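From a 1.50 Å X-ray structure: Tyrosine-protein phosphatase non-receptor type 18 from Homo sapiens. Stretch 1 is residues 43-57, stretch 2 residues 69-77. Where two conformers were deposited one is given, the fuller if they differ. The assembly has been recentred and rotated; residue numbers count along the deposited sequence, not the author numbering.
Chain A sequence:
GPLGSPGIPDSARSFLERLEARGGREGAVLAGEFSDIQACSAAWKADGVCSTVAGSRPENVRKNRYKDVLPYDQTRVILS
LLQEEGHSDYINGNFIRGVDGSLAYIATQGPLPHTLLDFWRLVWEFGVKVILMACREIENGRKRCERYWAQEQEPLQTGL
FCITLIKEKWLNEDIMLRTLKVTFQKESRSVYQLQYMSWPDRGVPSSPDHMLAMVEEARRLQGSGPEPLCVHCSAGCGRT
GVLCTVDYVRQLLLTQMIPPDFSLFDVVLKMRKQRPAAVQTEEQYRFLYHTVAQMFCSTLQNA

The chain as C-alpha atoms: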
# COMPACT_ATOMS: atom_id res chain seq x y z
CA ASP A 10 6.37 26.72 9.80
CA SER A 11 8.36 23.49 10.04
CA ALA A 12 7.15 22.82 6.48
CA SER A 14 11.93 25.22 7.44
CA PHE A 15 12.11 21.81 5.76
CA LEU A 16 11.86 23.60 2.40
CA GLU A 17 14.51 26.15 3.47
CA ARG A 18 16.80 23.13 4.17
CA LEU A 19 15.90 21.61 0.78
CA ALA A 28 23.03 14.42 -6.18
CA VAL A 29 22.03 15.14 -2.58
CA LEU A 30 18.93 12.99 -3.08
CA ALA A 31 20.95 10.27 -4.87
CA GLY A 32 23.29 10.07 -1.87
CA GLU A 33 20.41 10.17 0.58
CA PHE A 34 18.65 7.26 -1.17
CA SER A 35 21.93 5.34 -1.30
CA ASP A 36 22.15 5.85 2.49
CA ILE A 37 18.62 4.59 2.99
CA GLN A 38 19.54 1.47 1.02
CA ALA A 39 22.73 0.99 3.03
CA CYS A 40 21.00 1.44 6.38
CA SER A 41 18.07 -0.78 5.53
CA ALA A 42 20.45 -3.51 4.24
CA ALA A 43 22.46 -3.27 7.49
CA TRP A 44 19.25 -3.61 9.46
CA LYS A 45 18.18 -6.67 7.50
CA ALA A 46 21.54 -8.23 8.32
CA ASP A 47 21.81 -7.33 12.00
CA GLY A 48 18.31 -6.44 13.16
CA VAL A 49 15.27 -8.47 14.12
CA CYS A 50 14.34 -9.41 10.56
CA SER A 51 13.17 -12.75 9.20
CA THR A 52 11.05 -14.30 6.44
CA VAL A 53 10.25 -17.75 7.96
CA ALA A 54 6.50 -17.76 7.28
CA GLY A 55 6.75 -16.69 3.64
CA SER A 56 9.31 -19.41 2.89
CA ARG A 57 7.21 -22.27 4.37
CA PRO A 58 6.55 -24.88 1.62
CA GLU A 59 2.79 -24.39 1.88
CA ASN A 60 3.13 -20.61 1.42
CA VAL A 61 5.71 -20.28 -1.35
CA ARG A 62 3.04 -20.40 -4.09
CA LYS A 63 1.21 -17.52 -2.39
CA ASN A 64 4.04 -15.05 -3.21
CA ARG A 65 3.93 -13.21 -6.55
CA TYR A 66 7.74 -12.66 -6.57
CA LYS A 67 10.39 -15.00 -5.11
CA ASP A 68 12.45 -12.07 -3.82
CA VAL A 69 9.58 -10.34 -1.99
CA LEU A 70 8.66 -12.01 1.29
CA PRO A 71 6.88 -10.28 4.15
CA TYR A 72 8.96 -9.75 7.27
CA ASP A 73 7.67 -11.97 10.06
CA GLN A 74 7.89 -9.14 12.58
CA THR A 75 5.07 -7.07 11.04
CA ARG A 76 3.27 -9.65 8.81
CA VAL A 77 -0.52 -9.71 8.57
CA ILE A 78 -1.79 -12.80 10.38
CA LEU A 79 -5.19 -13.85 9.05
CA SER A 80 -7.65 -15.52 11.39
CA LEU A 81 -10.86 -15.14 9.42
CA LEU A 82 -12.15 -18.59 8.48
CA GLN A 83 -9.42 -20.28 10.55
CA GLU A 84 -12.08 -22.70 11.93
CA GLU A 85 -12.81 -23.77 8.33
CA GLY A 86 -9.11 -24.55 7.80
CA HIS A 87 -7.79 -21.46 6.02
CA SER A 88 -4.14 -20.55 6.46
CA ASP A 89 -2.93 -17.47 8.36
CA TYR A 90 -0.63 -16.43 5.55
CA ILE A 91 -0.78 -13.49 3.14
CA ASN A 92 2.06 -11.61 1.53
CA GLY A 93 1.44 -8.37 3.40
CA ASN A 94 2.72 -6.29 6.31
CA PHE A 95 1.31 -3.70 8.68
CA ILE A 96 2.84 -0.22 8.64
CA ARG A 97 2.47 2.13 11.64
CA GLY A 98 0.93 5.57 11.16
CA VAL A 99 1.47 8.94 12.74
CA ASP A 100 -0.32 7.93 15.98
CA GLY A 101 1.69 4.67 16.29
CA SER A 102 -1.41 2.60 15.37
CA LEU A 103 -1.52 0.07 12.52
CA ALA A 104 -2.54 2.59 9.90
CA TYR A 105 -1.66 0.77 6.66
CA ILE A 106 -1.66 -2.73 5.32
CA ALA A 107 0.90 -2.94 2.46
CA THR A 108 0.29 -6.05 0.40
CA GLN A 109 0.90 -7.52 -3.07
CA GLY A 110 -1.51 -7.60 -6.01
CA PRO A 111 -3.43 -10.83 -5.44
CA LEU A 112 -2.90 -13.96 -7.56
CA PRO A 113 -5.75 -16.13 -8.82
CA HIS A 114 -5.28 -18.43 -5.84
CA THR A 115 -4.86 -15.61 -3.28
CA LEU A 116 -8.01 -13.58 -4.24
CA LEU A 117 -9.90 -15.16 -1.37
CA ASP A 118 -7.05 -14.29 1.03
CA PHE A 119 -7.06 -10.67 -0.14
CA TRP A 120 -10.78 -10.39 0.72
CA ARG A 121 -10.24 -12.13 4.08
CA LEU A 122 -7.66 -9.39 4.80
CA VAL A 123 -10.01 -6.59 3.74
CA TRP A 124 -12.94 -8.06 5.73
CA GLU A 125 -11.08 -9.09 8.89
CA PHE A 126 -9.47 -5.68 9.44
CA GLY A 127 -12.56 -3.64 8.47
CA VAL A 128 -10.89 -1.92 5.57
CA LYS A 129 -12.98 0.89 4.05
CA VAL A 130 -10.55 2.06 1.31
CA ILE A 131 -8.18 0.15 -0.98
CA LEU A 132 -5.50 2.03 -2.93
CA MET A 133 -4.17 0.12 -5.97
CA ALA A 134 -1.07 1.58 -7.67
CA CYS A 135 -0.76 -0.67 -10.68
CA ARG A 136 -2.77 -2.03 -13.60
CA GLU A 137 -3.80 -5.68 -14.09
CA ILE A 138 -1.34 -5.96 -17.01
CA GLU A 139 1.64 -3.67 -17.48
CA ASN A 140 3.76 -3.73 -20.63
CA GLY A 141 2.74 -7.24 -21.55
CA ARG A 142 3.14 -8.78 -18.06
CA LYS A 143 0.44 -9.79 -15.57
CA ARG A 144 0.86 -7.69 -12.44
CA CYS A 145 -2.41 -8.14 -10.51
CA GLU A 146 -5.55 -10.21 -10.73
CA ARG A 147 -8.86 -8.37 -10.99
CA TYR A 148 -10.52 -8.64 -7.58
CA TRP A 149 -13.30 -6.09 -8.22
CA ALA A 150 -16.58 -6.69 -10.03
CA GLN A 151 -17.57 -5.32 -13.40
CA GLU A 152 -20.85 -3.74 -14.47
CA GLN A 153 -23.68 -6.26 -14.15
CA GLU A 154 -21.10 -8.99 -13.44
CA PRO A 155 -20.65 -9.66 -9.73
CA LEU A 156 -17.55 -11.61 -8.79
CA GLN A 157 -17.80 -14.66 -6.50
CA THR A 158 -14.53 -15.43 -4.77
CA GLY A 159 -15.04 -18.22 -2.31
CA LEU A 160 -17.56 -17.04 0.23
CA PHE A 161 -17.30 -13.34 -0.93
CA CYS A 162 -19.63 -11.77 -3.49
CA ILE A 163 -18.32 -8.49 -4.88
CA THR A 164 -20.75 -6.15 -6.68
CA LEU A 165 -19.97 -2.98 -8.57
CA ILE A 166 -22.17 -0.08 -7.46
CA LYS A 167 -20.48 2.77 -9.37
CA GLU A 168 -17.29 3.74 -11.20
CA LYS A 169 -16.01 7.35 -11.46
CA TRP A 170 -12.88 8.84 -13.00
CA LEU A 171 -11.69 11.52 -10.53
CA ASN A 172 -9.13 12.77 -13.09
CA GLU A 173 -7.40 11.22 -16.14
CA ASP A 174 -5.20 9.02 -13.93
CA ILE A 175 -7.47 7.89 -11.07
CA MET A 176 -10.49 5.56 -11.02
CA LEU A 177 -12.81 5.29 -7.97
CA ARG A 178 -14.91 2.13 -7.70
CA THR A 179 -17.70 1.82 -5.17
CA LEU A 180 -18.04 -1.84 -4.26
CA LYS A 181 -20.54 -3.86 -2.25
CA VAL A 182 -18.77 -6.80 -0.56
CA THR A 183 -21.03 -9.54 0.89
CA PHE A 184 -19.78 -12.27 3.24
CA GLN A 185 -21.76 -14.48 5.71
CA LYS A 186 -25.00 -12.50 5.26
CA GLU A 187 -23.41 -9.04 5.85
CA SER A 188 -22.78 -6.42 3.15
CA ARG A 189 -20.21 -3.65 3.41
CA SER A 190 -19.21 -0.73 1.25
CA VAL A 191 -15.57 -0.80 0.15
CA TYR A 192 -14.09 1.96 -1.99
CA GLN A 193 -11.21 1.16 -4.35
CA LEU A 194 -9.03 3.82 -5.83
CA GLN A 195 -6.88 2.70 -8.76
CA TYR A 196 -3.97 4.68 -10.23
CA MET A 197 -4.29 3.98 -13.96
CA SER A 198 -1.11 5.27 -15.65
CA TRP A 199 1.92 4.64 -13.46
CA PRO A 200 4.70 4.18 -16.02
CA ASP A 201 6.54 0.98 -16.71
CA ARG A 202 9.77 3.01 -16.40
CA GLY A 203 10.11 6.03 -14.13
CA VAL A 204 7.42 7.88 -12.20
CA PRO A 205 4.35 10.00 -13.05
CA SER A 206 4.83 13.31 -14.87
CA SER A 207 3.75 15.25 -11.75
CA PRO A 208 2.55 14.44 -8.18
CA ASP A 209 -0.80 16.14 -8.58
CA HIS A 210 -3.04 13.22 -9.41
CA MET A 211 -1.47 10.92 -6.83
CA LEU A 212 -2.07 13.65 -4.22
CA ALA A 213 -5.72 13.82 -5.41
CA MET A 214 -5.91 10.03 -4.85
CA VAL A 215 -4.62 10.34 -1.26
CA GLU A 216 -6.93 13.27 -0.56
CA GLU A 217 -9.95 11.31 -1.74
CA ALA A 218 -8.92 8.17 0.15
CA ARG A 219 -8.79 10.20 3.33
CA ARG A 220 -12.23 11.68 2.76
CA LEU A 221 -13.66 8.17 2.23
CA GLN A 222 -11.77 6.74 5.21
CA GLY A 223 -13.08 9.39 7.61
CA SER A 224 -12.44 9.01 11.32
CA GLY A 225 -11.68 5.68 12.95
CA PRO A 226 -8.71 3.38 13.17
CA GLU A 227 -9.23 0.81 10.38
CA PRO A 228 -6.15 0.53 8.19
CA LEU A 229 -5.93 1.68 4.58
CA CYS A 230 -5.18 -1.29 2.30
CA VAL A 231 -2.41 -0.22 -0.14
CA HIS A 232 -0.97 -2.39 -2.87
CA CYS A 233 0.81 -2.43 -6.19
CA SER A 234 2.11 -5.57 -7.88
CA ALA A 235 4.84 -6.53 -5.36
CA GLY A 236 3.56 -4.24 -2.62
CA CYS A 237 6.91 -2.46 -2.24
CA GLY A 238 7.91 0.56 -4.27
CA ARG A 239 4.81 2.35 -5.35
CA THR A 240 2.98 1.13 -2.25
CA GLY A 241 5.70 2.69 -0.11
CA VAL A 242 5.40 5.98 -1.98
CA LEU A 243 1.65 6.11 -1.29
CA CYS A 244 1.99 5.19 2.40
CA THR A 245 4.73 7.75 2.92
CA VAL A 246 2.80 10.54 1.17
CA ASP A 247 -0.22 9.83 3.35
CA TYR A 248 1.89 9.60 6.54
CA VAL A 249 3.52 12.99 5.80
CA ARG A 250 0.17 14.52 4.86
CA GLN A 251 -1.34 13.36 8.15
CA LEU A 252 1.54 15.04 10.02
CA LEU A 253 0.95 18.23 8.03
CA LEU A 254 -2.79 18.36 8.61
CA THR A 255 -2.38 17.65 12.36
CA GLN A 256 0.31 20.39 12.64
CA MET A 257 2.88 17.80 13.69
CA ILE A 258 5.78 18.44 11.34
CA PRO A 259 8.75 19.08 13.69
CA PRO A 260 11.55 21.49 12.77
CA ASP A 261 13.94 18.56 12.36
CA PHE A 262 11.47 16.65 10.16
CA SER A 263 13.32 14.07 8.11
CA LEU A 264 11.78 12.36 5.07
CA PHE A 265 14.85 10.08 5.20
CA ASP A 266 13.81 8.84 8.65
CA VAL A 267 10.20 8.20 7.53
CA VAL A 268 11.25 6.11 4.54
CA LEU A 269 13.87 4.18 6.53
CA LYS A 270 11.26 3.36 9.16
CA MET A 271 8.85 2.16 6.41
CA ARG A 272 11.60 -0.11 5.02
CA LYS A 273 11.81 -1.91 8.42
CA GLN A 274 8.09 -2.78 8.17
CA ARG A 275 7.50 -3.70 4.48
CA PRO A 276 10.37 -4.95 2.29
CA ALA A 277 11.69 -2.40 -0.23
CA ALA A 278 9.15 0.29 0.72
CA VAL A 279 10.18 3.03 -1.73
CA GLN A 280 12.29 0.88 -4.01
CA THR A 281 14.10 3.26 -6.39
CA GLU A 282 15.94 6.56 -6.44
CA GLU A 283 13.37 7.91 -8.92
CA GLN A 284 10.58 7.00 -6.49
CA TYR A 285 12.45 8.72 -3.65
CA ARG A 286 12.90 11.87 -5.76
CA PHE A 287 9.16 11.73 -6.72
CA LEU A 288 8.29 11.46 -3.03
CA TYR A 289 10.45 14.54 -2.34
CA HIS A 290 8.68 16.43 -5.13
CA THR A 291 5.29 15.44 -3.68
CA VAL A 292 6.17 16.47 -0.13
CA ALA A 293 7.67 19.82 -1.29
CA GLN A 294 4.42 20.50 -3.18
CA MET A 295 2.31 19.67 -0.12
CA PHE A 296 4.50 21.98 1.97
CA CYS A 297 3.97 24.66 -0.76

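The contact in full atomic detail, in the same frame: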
# COMPACT_ATOMS: atom_id res chain seq x y z
N ALA A 43 21.79 -2.97 6.21
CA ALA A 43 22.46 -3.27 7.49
C ALA A 43 21.47 -3.76 8.53
O ALA A 43 21.72 -4.69 9.27
CB ALA A 43 23.19 -2.06 7.98
N TRP A 44 20.27 -3.18 8.52
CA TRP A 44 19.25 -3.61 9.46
C TRP A 44 18.74 -5.03 9.13
O TRP A 44 18.48 -5.89 9.99
CB TRP A 44 18.07 -2.60 9.46
CG TRP A 44 16.86 -3.17 10.16
CD1 TRP A 44 16.62 -3.18 11.51
CD2 TRP A 44 15.75 -3.84 9.55
NE1 TRP A 44 15.43 -3.81 11.77
CE2 TRP A 44 14.88 -4.23 10.59
CE3 TRP A 44 15.39 -4.12 8.23
CZ2 TRP A 44 13.67 -4.88 10.34
CZ3 TRP A 44 14.18 -4.78 7.99
CH2 TRP A 44 13.35 -5.17 9.05
N LYS A 45 18.56 -5.32 7.86
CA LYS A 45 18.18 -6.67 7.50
C LYS A 45 19.19 -7.68 8.04
O LYS A 45 18.83 -8.78 8.45
CB LYS A 45 18.07 -6.85 5.98
CG LYS A 45 16.87 -6.17 5.36
CD LYS A 45 16.94 -6.17 3.81
CE LYS A 45 17.09 -7.53 3.17
NZ LYS A 45 17.07 -7.37 1.65
N ALA A 46 20.47 -7.29 7.97
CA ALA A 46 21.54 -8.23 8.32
C ALA A 46 21.68 -8.39 9.80
O ALA A 46 21.99 -9.50 10.27
CB ALA A 46 22.83 -7.74 7.73
N ASP A 47 21.52 -7.30 10.56
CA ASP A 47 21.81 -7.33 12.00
C ASP A 47 20.64 -7.13 12.94
O ASP A 47 20.75 -7.34 14.15
CB ASP A 47 22.79 -6.22 12.33
CG ASP A 47 24.16 -6.47 11.76
OD1 ASP A 47 24.50 -7.62 11.37
OD2 ASP A 47 24.92 -5.48 11.72
N GLY A 48 19.52 -6.71 12.38
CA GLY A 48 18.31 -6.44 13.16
C GLY A 48 17.40 -7.65 13.29
O GLY A 48 17.69 -8.72 12.81
N VAL A 49 16.28 -7.41 13.97
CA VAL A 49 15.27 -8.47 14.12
C VAL A 49 14.47 -8.47 12.81
O VAL A 49 13.57 -7.65 12.60
CB VAL A 49 14.40 -8.24 15.34
CG1 VAL A 49 13.35 -9.38 15.49
CG2 VAL A 49 15.29 -8.12 16.63
N CYS A 50 14.84 -9.39 11.92
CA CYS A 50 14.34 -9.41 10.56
C CYS A 50 14.40 -10.81 10.04
O CYS A 50 15.49 -11.43 9.96
CB CYS A 50 15.14 -8.48 9.69
SG CYS A 50 14.60 -8.50 7.96
N SER A 51 13.23 -11.39 9.76
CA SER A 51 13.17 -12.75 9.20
C SER A 51 11.99 -12.94 8.26
O SER A 51 11.09 -12.11 8.22
CB SER A 51 13.14 -13.79 10.33
OG SER A 51 12.03 -13.64 11.19
N THR A 52 12.05 -14.00 7.46
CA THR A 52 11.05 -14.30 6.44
C THR A 52 10.66 -15.80 6.49
O THR A 52 10.45 -16.45 5.44
CB THR A 52 11.55 -13.88 5.04
OG1 THR A 52 12.81 -14.54 4.77
CG2 THR A 52 11.76 -12.37 4.96
N VAL A 53 10.52 -16.32 7.71
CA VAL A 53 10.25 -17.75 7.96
C VAL A 53 8.88 -18.13 7.36
O VAL A 53 8.76 -19.11 6.61
CB VAL A 53 10.25 -18.03 9.50
CG1 VAL A 53 9.74 -19.44 9.85
CG2 VAL A 53 11.65 -17.81 10.07
N ALA A 54 7.84 -17.35 7.65
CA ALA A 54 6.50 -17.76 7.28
C ALA A 54 6.37 -17.82 5.76
O ALA A 54 5.78 -18.74 5.18
CB ALA A 54 5.48 -16.82 7.87
N GLY A 55 6.83 -16.75 5.11
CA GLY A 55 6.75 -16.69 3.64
C GLY A 55 7.51 -17.73 2.85
O GLY A 55 7.22 -17.96 1.67
N SER A 56 8.49 -18.36 3.51
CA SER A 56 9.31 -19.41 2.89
C SER A 56 8.83 -20.82 3.23
O SER A 56 9.42 -21.80 2.77
CB SER A 56 10.76 -19.28 3.34
OG SER A 56 11.30 -18.05 2.93
N ARG A 57 7.81 -20.94 4.07
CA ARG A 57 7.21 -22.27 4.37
C ARG A 57 6.74 -22.90 3.06
O ARG A 57 6.20 -22.20 2.19
CB ARG A 57 6.07 -22.19 5.37
CG ARG A 57 6.46 -21.90 6.82
N VAL A 69 10.37 -11.21 -2.86
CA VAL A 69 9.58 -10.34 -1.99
C VAL A 69 8.78 -11.20 -1.01
O VAL A 69 7.78 -11.80 -1.35
CB VAL A 69 8.62 -9.41 -2.77
CG1 VAL A 69 7.86 -8.57 -1.79
CG2 VAL A 69 9.43 -8.51 -3.72
N LEU A 70 9.31 -11.29 0.21
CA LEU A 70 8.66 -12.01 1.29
C LEU A 70 8.37 -11.07 2.44
O LEU A 70 9.22 -10.26 2.79
CB LEU A 70 9.61 -13.11 1.79
CG LEU A 70 10.06 -14.15 0.75
CD1 LEU A 70 11.13 -15.08 1.36
CD2 LEU A 70 8.89 -14.89 0.21
N PRO A 71 7.22 -11.21 3.08
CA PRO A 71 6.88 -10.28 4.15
C PRO A 71 7.76 -10.56 5.36
O PRO A 71 8.04 -11.71 5.71
CB PRO A 71 5.41 -10.65 4.46
CG PRO A 71 5.32 -12.09 4.14
CD PRO A 71 6.18 -12.24 2.92
N TYR A 72 8.17 -9.52 6.06
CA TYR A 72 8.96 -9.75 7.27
C TYR A 72 8.04 -10.33 8.31
O TYR A 72 6.91 -9.89 8.49
CB TYR A 72 9.49 -8.44 7.81
CG TYR A 72 10.46 -7.74 6.85
CD1 TYR A 72 11.41 -8.49 6.17
CD2 TYR A 72 10.44 -6.35 6.65
CE1 TYR A 72 12.33 -7.90 5.32
CE2 TYR A 72 11.40 -5.76 5.77
CZ TYR A 72 12.33 -6.56 5.14
OH TYR A 72 13.29 -6.07 4.21
N ASP A 73 8.49 -11.37 9.00
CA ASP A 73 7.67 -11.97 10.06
C ASP A 73 7.23 -10.98 11.13
O ASP A 73 6.19 -11.15 11.74
CB ASP A 73 8.48 -13.07 10.76
CG ASP A 73 8.85 -14.25 9.84
OD1 ASP A 73 7.94 -14.76 9.12
OD2 ASP A 73 10.03 -14.70 9.85
N GLN A 74 8.08 -10.02 11.42
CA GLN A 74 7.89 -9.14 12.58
C GLN A 74 6.63 -8.28 12.52
O GLN A 74 6.12 -7.83 13.55
CB GLN A 74 9.11 -8.25 12.75
CG GLN A 74 10.37 -8.98 13.20
CD GLN A 74 10.92 -9.94 12.21
OE1 GLN A 74 10.91 -9.74 10.99
NE2 GLN A 74 11.50 -11.06 12.76
N THR A 75 6.17 -7.99 11.30
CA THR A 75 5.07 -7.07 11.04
C THR A 75 4.05 -7.75 10.08
O THR A 75 3.17 -7.07 9.58
CB THR A 75 5.59 -5.80 10.36
OG1 THR A 75 6.27 -6.18 9.16
CG2 THR A 75 6.51 -4.98 11.29
N ARG A 76 4.16 -9.05 9.80
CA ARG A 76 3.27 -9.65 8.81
C ARG A 76 1.83 -9.65 9.27
O ARG A 76 1.52 -9.73 10.45
CB ARG A 76 3.69 -11.08 8.41
CG ARG A 76 3.45 -12.14 9.43
CD ARG A 76 3.87 -13.49 8.89
NE ARG A 76 3.51 -14.60 9.77
CZ ARG A 76 2.50 -15.45 9.59
NH1 ARG A 76 2.32 -16.44 10.48
NH2 ARG A 76 1.65 -15.36 8.56
N VAL A 77 0.92 -9.61 8.30
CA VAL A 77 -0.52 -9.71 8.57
C VAL A 77 -0.84 -11.16 8.84
O VAL A 77 -0.63 -12.01 7.99
CB VAL A 77 -1.30 -9.21 7.33
CG1 VAL A 77 -2.80 -9.49 7.54
CG2 VAL A 77 -1.08 -7.74 7.11
O HOH W 1 7.45 -14.30 6.44

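The contact is organised around one carboxylate. Asp-73 points its CA-to-CB bond toward the other stretch and sets its two oxygens against a run of backbone amides that have no helical partners behind them. Val-53 N donates to Asp-73 OD2 at 2.7 Å, and Ala-54 N donates to Asp-73 OD1 at 3.0 Å with a nearly straight N-H...O angle of 170°. These two amides belong to a short, weakly bonded helical turn and have no backbone acceptor within the stretch, so a side chain from the second stretch supplies one for each. Thr-52 N also lies 3.2 Å from Asp-73 OD2, but its angle is poor and it is not hydrogen-bonded to that oxygen; proximity alone does not satisfy a donor.

OD2 accepts a further hydrogen bond from the Ser-51 hydroxyl, with Ser-51 OG 2.6 Å from Asp-73 OD2. That hydroxyl is also an acceptor: Gln-74 NE2 donates to Ser-51 OG at 3.1 Å. The serine therefore relays between a carboxylate and an amide of neighbouring residues, and its chi1 in the p well places OG for both.

The backbone of Ser-51 is just as fully used. Its amide donates to Gln-74 OE1 (Ser-51 N to OE1, 3.1 Å, 160°), while its carbonyl accepts from the main chain of the second stretch, Asp-73 N to Ser-51 O, at 2.8 Å and 168°. Gln-74 thus uses both ends of its carboxamide on a single residue, accepting from the backbone and donating to the side chain. The same carbonyl receives a CA-H...O contact, Tyr-72 CA to Ser-51 O at 3.3 Å.

Water 1 completes the polar network. It accepts from Gly-55 N at 2.9 Å and donates to Pro-71 O and to Asp-73 OD1, each 2.8 Å from the water oxygen. One molecule thereby extends the carboxylate's reach to the next amide of the turn and satisfies a proline carbonyl as well. Gly-55 packs closely here: a CB in the ideal position would be a tight 3.3 Å from Pro-71 CD and 3.4 Å from Leu-70 CD2.

Beside this network lies a less polar patch centred on Tyr-72. The tyrosine's CA-to-CB bond runs sideways, yet the end of its side chain comes nearer the first stretch. Trp-44 turns its edge to the face of this ring, with centroids 5.3 Å apart and planes at 76°; Trp-44 CZ3 to Tyr-72 CE2 is 3.7 Å. Cys-50 SG approaches obliquely, 3.5 Å from Tyr-72 CE1, while Thr-52 CG2 lies at the ring's edge.

At the helical turn, Ala-54 CB sits over one face of the Arg-76 guanidinium, 3.5 Å from Arg-76 NE, leaving NH1 and NH2 to bond elsewhere in the structure. Leu-70 packs along the turn, its CD1 3.4 Å from Ser-56 OG and 3.8 Å from Thr-52 OG1. The rule is economical: four of the five amides from Ser-51 to Gly-55 are answered, Ser-51 N by a glutamine, Val-53 N and Ala-54 N by one aspartate, and Gly-55 N by a water.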